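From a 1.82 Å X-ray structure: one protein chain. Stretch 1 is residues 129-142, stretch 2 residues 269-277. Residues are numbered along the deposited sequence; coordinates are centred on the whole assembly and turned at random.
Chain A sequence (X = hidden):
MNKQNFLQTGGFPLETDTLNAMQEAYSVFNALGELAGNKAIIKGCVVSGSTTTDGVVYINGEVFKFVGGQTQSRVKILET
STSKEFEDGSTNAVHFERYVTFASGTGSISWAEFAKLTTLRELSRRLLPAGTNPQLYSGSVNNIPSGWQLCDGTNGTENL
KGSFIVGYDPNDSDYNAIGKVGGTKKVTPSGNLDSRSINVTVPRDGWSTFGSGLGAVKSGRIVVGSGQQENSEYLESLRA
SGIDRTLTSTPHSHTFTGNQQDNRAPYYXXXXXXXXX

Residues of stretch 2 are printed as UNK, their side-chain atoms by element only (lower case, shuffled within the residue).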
# COMPACT_ATOMS: atom_id res chain seq x y z
N PRO A 129 18.93 8.73 -8.58
CA PRO A 129 18.98 10.17 -8.86
C PRO A 129 18.05 10.99 -7.97
O PRO A 129 16.95 10.52 -7.62
CB PRO A 129 18.54 10.25 -10.34
CG PRO A 129 18.80 8.91 -10.91
CD PRO A 129 18.54 7.95 -9.78
N ALA A 130 18.48 12.22 -7.62
CA ALA A 130 17.64 13.13 -6.84
C ALA A 130 16.29 13.31 -7.55
O ALA A 130 16.23 13.29 -8.78
CB ALA A 130 18.32 14.49 -6.67
N GLY A 131 15.24 13.37 -6.76
CA GLY A 131 13.89 13.56 -7.28
C GLY A 131 13.21 12.35 -7.87
O GLY A 131 12.12 12.49 -8.40
N THR A 132 13.80 11.14 -7.76
CA THR A 132 13.17 9.95 -8.34
C THR A 132 12.79 8.89 -7.29
O THR A 132 12.24 7.88 -7.68
CB THR A 132 14.12 9.27 -9.37
OG1 THR A 132 15.23 8.66 -8.68
CG2 THR A 132 14.60 10.23 -10.48
N ASN A 133 13.19 9.08 -6.03
CA ASN A 133 13.08 8.04 -5.00
C ASN A 133 12.33 8.44 -3.74
O ASN A 133 12.94 8.69 -2.70
CB ASN A 133 14.49 7.47 -4.71
CG ASN A 133 14.56 6.37 -3.67
OD1 ASN A 133 13.71 5.47 -3.57
ND2 ASN A 133 15.60 6.42 -2.90
N PRO A 134 10.97 8.43 -3.77
CA PRO A 134 10.23 8.74 -2.53
C PRO A 134 10.62 7.78 -1.38
O PRO A 134 10.91 6.60 -1.63
CB PRO A 134 8.75 8.57 -2.94
CG PRO A 134 8.76 8.80 -4.46
CD PRO A 134 10.06 8.15 -4.89
N GLN A 135 10.64 8.30 -0.16
CA GLN A 135 11.00 7.55 1.05
C GLN A 135 9.93 7.68 2.12
O GLN A 135 9.34 8.76 2.29
CB GLN A 135 12.32 8.09 1.67
CG GLN A 135 13.57 7.77 0.84
CD GLN A 135 13.86 6.29 0.83
OE1 GLN A 135 13.68 5.57 1.83
NE2 GLN A 135 14.27 5.80 -0.30
N LEU A 136 9.74 6.60 2.90
CA LEU A 136 8.85 6.60 4.07
C LEU A 136 9.52 7.36 5.20
O LEU A 136 10.74 7.25 5.38
CB LEU A 136 8.55 5.18 4.52
CG LEU A 136 7.72 4.36 3.56
CD1 LEU A 136 7.69 2.91 4.02
CD2 LEU A 136 6.31 4.94 3.44
N TYR A 137 8.75 8.20 5.92
CA TYR A 137 9.31 9.05 6.97
C TYR A 137 8.36 9.10 8.15
O TYR A 137 7.17 9.37 7.98
CB TYR A 137 9.61 10.45 6.39
CG TYR A 137 10.12 11.48 7.37
CD1 TYR A 137 11.44 11.43 7.85
CD2 TYR A 137 9.32 12.54 7.78
CE1 TYR A 137 11.92 12.41 8.73
CE2 TYR A 137 9.80 13.53 8.64
CZ TYR A 137 11.10 13.46 9.11
OH TYR A 137 11.56 14.45 9.95
N SER A 138 8.89 8.79 9.33
CA SER A 138 8.11 8.77 10.58
C SER A 138 8.61 9.82 11.59
O SER A 138 8.12 9.88 12.72
CB SER A 138 8.12 7.38 11.20
OG SER A 138 9.44 6.96 11.49
N GLY A 139 9.57 10.64 11.17
CA GLY A 139 10.13 11.70 12.00
C GLY A 139 9.20 12.90 12.02
O GLY A 139 8.09 12.83 11.49
N SER A 140 9.66 14.03 12.62
CA SER A 140 8.83 15.23 12.70
C SER A 140 8.55 15.85 11.34
O SER A 140 9.48 16.18 10.61
CB SER A 140 9.44 16.26 13.66
OG SER A 140 8.76 17.51 13.58
N VAL A 141 7.26 16.01 10.99
CA VAL A 141 6.82 16.62 9.73
C VAL A 141 7.17 18.12 9.66
O VAL A 141 7.15 18.70 8.57
CB VAL A 141 5.33 16.35 9.39
CG1 VAL A 141 5.10 14.85 9.12
CG2 VAL A 141 4.40 16.85 10.51
N ASN A 142 7.45 18.74 10.81
CA ASN A 142 7.83 20.16 10.90
C ASN A 142 9.34 20.35 10.84
O ASN A 142 9.82 21.49 10.72
CB ASN A 142 7.27 20.80 12.17
CG ASN A 142 5.79 20.62 12.36
OD1 ASN A 142 5.37 19.94 13.30
ND2 ASN A 142 4.98 21.17 11.46
N UNK A 269 -0.55 6.00 8.85
CA UNK A 269 -0.07 7.21 8.20
C UNK A 269 1.43 7.42 8.39
O UNK A 269 1.92 7.51 9.52
c UNK A 269 -0.46 9.73 7.93
c UNK A 269 -0.87 8.46 8.68
o UNK A 269 -2.27 8.24 8.54
N UNK A 270 2.15 7.54 7.28
CA UNK A 270 3.56 7.90 7.25
C UNK A 270 3.71 9.00 6.19
O UNK A 270 2.93 9.05 5.24
c UNK A 270 4.47 6.69 6.90
c UNK A 270 4.50 5.52 7.89
c UNK A 270 5.43 4.40 7.37
c UNK A 270 4.99 5.96 9.29
N UNK A 271 4.75 9.83 6.31
CA UNK A 271 4.96 10.84 5.29
C UNK A 271 5.84 10.27 4.17
O UNK A 271 6.76 9.49 4.44
c UNK A 271 5.63 12.06 5.90
N UNK A 272 5.55 10.66 2.94
CA UNK A 272 6.36 10.37 1.76
C UNK A 272 7.20 11.63 1.52
O UNK A 272 6.66 12.72 1.30
c UNK A 272 3.95 6.06 0.85
c UNK A 272 3.10 7.15 0.96
o UNK A 272 3.52 4.77 1.00
c UNK A 272 5.80 7.54 0.46
c UNK A 272 3.62 8.45 0.85
c UNK A 272 5.54 10.04 0.52
c UNK A 272 5.29 6.26 0.57
c UNK A 272 4.97 8.66 0.59
N UNK A 273 8.51 11.48 1.64
CA UNK A 273 9.44 12.61 1.43
C UNK A 273 10.39 12.25 0.30
O UNK A 273 10.55 11.07 -0.03
c UNK A 273 9.21 13.63 3.79
c UNK A 273 10.18 13.05 2.71
c UNK A 273 12.12 12.43 4.38
c UNK A 273 11.16 11.95 3.25
N UNK A 274 11.07 13.25 -0.27
CA UNK A 274 12.00 12.97 -1.36
C UNK A 274 13.20 13.91 -1.30
O UNK A 274 13.07 15.04 -0.86
c UNK A 274 12.07 12.37 -3.87
c UNK A 274 10.75 14.43 -3.08
c UNK A 274 11.27 13.03 -2.73
c UNK A 274 11.24 11.89 -4.99
N UNK A 275 14.35 13.43 -1.72
CA UNK A 275 15.54 14.25 -1.73
C UNK A 275 15.58 15.09 -3.02
O UNK A 275 15.54 14.54 -4.10
c UNK A 275 18.37 14.93 -0.33
c UNK A 275 18.86 14.43 -2.60
c UNK A 275 16.79 13.40 -1.58
o UNK A 275 21.44 16.68 -1.32
c UNK A 275 19.99 15.25 -2.54
c UNK A 275 20.31 15.89 -1.37
c UNK A 275 19.51 15.73 -0.25
c UNK A 275 18.04 14.25 -1.50
N UNK A 276 15.66 16.41 -2.87
CA UNK A 276 15.72 17.36 -3.98
C UNK A 276 17.17 17.84 -4.19
O UNK A 276 17.69 17.75 -5.30
c UNK A 276 13.24 18.02 -3.71
c UNK A 276 14.71 18.54 -3.78
c UNK A 276 12.63 17.33 -5.03
c UNK A 276 14.87 19.64 -4.87
N UNK A 277 17.81 18.29 -3.12
CA UNK A 277 19.20 18.78 -3.19
C UNK A 277 19.45 19.86 -2.16
O UNK A 277 18.51 20.63 -1.85
OXT UNK A 277 20.61 19.96 -1.70
O HOH W 1 14.92 10.55 -2.22

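Position 269 carries three side-chain atoms, a carbon bearing one oxygen and one carbon, and touches nothing on stretch 1. A first carbon so forked is threonine, Thr 269.

Position 270 has four carbons, forked at the second; one end lies against Leu 136 and another against Ser 138. This is leucine. Leu 270 points toward stretch 1, its CD1 lying 4.1 Å from Leu 136 CD2 and its CD2 3.9 Å from Ser 138 CB.

At 271 a single carbon lies near Tyr 137 and Val 141, which makes the residue alanine. Ala 271 CB meets the edge of the Tyr 137 ring, 4.2 Å from CD2, and lies 4.3 Å from Val 141 CG1. Its backbone pairs with Tyr 137, Ala 271 N donating to Tyr 137 O at 3.0 Å, while Tyr 137 N returns a weak bond to Ala 271 O at 2.8 Å.

Position 272 shows one carbon leading to a six-carbon ring with an oxygen, the ring packing beside Leu 136; hence tyrosine. Tyr 272 CE1 is only 3.3 Å from Leu 136 CD2.

Position 273 has four carbons, forked at the first, with one arm two carbons long that reaches the ring of Tyr 137: isoleucine. The tip of Ile 273, CD1, lies 3.7 Å from Tyr 137 CD1. Its backbone makes two bonds with Gln 135, Gln 135 N to Ile 273 O at 2.8 Å and Ile 273 N to Gln 135 O at 2.9 Å.

Position 274 repeats that fork and long arm, whose end touches Gly 131 and Pro 134, so it too is isoleucine. The end of Ile 274 comes nearer the loop, CD1 lying 3.5 Å from Gly 131 C and 3.9 Å from Pro 134 CD.

At 275 a carbon and a six-carbon ring with an oxygen, the ring near Ala 130, again give tyrosine. Tyr 275 CD2 lies 4.1 Å from Ala 130 CB, and Tyr 275 O accepts from Gly 131 N at 2.9 Å. One water bridges the strand and loop, accepting from Tyr 275 N at 3.0 Å and donating to Asn 133 O at 2.8 Å.

Position 276 has four carbons with the same fork and long arm, and its backbone O lies 3.6 Å from Ala 130 CB; it is isoleucine, Ile 276. Position 277 has no side-chain atoms and ends in a carboxylate: Gly 277.

The rule is a short antiparallel register with alternating faces. Leu 136 and Tyr 272 share one face; Gln 135, Tyr 137, Ala 271 and Ile 273 share the other. Backbone bonds set the alignment, and apolar contacts form on both faces, Leu 136 with Tyr 272 on one and Tyr 137 with Ala 271 and Ile 273 on the other. Beyond the paired strands, a type II turn from Pro 129 to Thr 132 presents Gly 131 N to the strand's end, while water links Asn 133 to Tyr 275.

Stretch 2, residues 269-277: TLAYIIYIG
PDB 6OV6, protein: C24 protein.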